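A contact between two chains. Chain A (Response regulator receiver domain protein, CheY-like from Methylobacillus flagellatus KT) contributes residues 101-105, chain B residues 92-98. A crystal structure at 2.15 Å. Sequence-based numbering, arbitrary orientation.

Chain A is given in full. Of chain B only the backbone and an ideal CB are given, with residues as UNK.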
# COMPACT_ATOMS: atom_id res chain seq x y z
N PHE A 101 -4.12 -3.50 4.03
CA PHE A 101 -5.44 -3.01 3.63
C PHE A 101 -5.75 -1.76 4.40
O PHE A 101 -5.18 -1.50 5.45
CB PHE A 101 -6.57 -4.06 3.88
CG PHE A 101 -6.28 -5.42 3.29
CD1 PHE A 101 -6.61 -5.72 1.97
CD2 PHE A 101 -5.69 -6.41 4.06
CE1 PHE A 101 -6.32 -6.96 1.44
CE2 PHE A 101 -5.42 -7.68 3.53
CZ PHE A 101 -5.73 -7.96 2.23
N TYR A 102 -6.67 -0.97 3.88
CA TYR A 102 -6.93 0.33 4.43
C TYR A 102 -8.44 0.51 4.44
O TYR A 102 -9.09 0.16 3.47
CB TYR A 102 -6.20 1.42 3.60
CG TYR A 102 -4.81 1.01 3.10
CD1 TYR A 102 -3.63 1.35 3.81
CD2 TYR A 102 -4.68 0.27 1.93
CE1 TYR A 102 -2.33 0.95 3.33
CE2 TYR A 102 -3.41 -0.15 1.47
CZ TYR A 102 -2.26 0.20 2.16
OH TYR A 102 -1.05 -0.23 1.66
N LEU A 103 -8.97 1.01 5.55
CA LEU A 103 -10.39 1.27 5.78
C LEU A 103 -10.55 2.72 6.19
O LEU A 103 -9.72 3.27 6.90
CB LEU A 103 -10.92 0.41 6.92
CG LEU A 103 -11.26 -1.03 6.58
CD1 LEU A 103 -11.57 -1.80 7.84
CD2 LEU A 103 -12.46 -1.05 5.62
N GLU A 104 -11.62 3.35 5.74
CA GLU A 104 -11.91 4.71 6.18
C GLU A 104 -13.17 4.67 7.03
O GLU A 104 -14.14 4.01 6.65
CB GLU A 104 -12.11 5.57 4.95
CG GLU A 104 -11.91 7.04 5.14
CD GLU A 104 -12.23 7.81 3.88
OE1 GLU A 104 -11.83 7.35 2.78
OE2 GLU A 104 -12.88 8.86 3.98
N LYS A 105 -13.16 5.32 8.20
CA LYS A 105 -14.40 5.43 9.01
C LYS A 105 -15.46 6.31 8.31
O LYS A 105 -15.12 7.25 7.59
CB LYS A 105 -14.12 5.98 10.40
CG LYS A 105 -13.30 5.07 11.27
CD LYS A 105 -12.74 5.86 12.42
CE LYS A 105 -11.43 5.30 12.93
NZ LYS A 105 -10.83 6.18 13.98
N UNK B 92 -3.06 9.10 -0.50
CA UNK B 92 -4.18 8.72 0.32
C UNK B 92 -4.48 7.24 0.25
O UNK B 92 -3.63 6.43 -0.14
CB UNK B 92 -5.42 9.52 -0.09
N UNK B 93 -5.70 6.90 0.63
CA UNK B 93 -6.19 5.53 0.66
C UNK B 93 -6.08 4.75 -0.67
O UNK B 93 -5.62 3.61 -0.68
CB UNK B 93 -7.65 5.55 1.10
N UNK B 94 -6.54 5.36 -1.76
CA UNK B 94 -6.51 4.76 -3.10
C UNK B 94 -5.09 4.60 -3.65
O UNK B 94 -4.79 3.63 -4.32
CB UNK B 94 -7.34 5.61 -4.07
N UNK B 95 -4.22 5.56 -3.35
CA UNK B 95 -2.80 5.47 -3.74
C UNK B 95 -2.10 4.29 -3.06
O UNK B 95 -1.42 3.51 -3.70
CB UNK B 95 -2.07 6.77 -3.39
N UNK B 96 -2.30 4.16 -1.75
CA UNK B 96 -1.89 2.96 -1.03
C UNK B 96 -2.40 1.67 -1.71
O UNK B 96 -1.66 0.69 -1.86
CB UNK B 96 -2.40 3.03 0.41
N UNK B 97 -3.65 1.69 -2.18
CA UNK B 97 -4.23 0.47 -2.74
C UNK B 97 -3.75 0.16 -4.15
O UNK B 97 -3.54 -1.01 -4.47
CB UNK B 97 -5.76 0.58 -2.74
N UNK B 98 -3.57 1.19 -4.96
CA UNK B 98 -3.32 1.01 -6.41
C UNK B 98 -1.85 0.98 -6.85
O UNK B 98 -1.55 0.57 -7.98
CB UNK B 98 -4.02 2.14 -7.17

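Chain A offers a short strand, 101-104, and the chain B segment from 93 to 98 is a helix running nearly antiparallel to it (160° between their directions, closest axis approach 8.6 Å). Tyr102(A) points its CB toward the helix and lays its ring along it.

Position 92 precedes the helix, with phi/psi of -92/-160, and an ideal CB would find nothing of chain A within 5.5 Å. Chain A therefore sets no preference; small N-capping residues are common at such a site. The deposited residue is Gly92(B), whose O accepts the backbone hydrogen bond from N of residue 96 at 3.1 Å.

Position 93 lies nearest the strand in register, its CA 6.5 Å from that of Tyr102(A). Its CA-to-CB bond points sideways, with the ideal CB 4.8 Å from Glu104(A) OE1 and 5.0 Å from Tyr102(A) CB. A long, flexible side chain could lie along the strand, and the nearby carboxylate makes a positive charge plausible; Gln or Met also fit. Lys93(B) is t, t, t, then m at chi4. Its CE packs 3.4 Å from Tyr102(A) O and its CD 3.8 Å from Glu104(A) OE1. The amino group makes no salt bridge to Glu104(A), whose side chain is poorly ordered; its ionic partner lies one helical turn on, at 97.

Positions 94 and 95 have no chain A atom within 5.5 Å of the ideal CB, so the contact leaves both choices open. They are Glu94(B), pointing away, and Ala95(B).

Position 96 points toward chain A, and its ideal CB is already 3.3 Å from Tyr102(A) CZ. So tight an approach favours a small residue such as Ala, Ser or Cys. Cys96(B) places CB 3.5 Å from the Tyr102(A) ring centroid, 18° off the normal, a CH-pi contact over the face; SG follows at 4.3 Å from that centroid and 26°. This residue is also covalently bonded to a group elsewhere in the structure.

Position 97 is sideways, its ideal CB 4.8 Å from Tyr102(A) CD2. A chain with a methylene to lay by the ring and a polar end would suit: Gln, Glu, Lys or Arg. Glu97(B) brings CG 3.6 Å from Tyr102(A) CD2, while OE2 accepts a 2.8 Å salt-bridge hydrogen bond from Lys93(B) NZ. A water donates to Glu97(B) OE2 (2.7 Å) and accepts from Tyr102(A) N (3.1 Å), bridging the chains.

Position 98, out of reach, is Leu98(B).

Chain B, residues 92-98: GKEACEL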
# COMPACT_ATOMS: atom_id res chain seq x y z
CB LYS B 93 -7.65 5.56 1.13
CG LYS B 93 -8.25 4.22 1.26
CD LYS B 93 -9.65 4.35 1.79
CE LYS B 93 -10.25 2.97 1.92
NZ LYS B 93 -10.30 2.31 0.59
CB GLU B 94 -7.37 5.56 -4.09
CG GLU B 94 -8.84 5.12 -4.17
CD GLU B 94 -9.45 5.30 -5.58
OE1 GLU B 94 -9.44 6.46 -6.08
OE2 GLU B 94 -9.91 4.27 -6.17
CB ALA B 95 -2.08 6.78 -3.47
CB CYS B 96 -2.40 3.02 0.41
SG CYS B 96 -1.58 4.28 1.44
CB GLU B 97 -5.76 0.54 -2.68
CG GLU B 97 -6.27 0.60 -1.25
CD GLU B 97 -7.76 0.83 -1.15
OE1 GLU B 97 -8.30 1.44 -2.09
OE2 GLU B 97 -8.37 0.41 -0.14
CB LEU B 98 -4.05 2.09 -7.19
CG LEU B 98 -5.57 1.99 -7.28
CD1 LEU B 98 -6.14 3.39 -7.40
CD2 LEU B 98 -5.96 1.13 -8.47
O HOH W 1 -7.52 -1.92 1.02
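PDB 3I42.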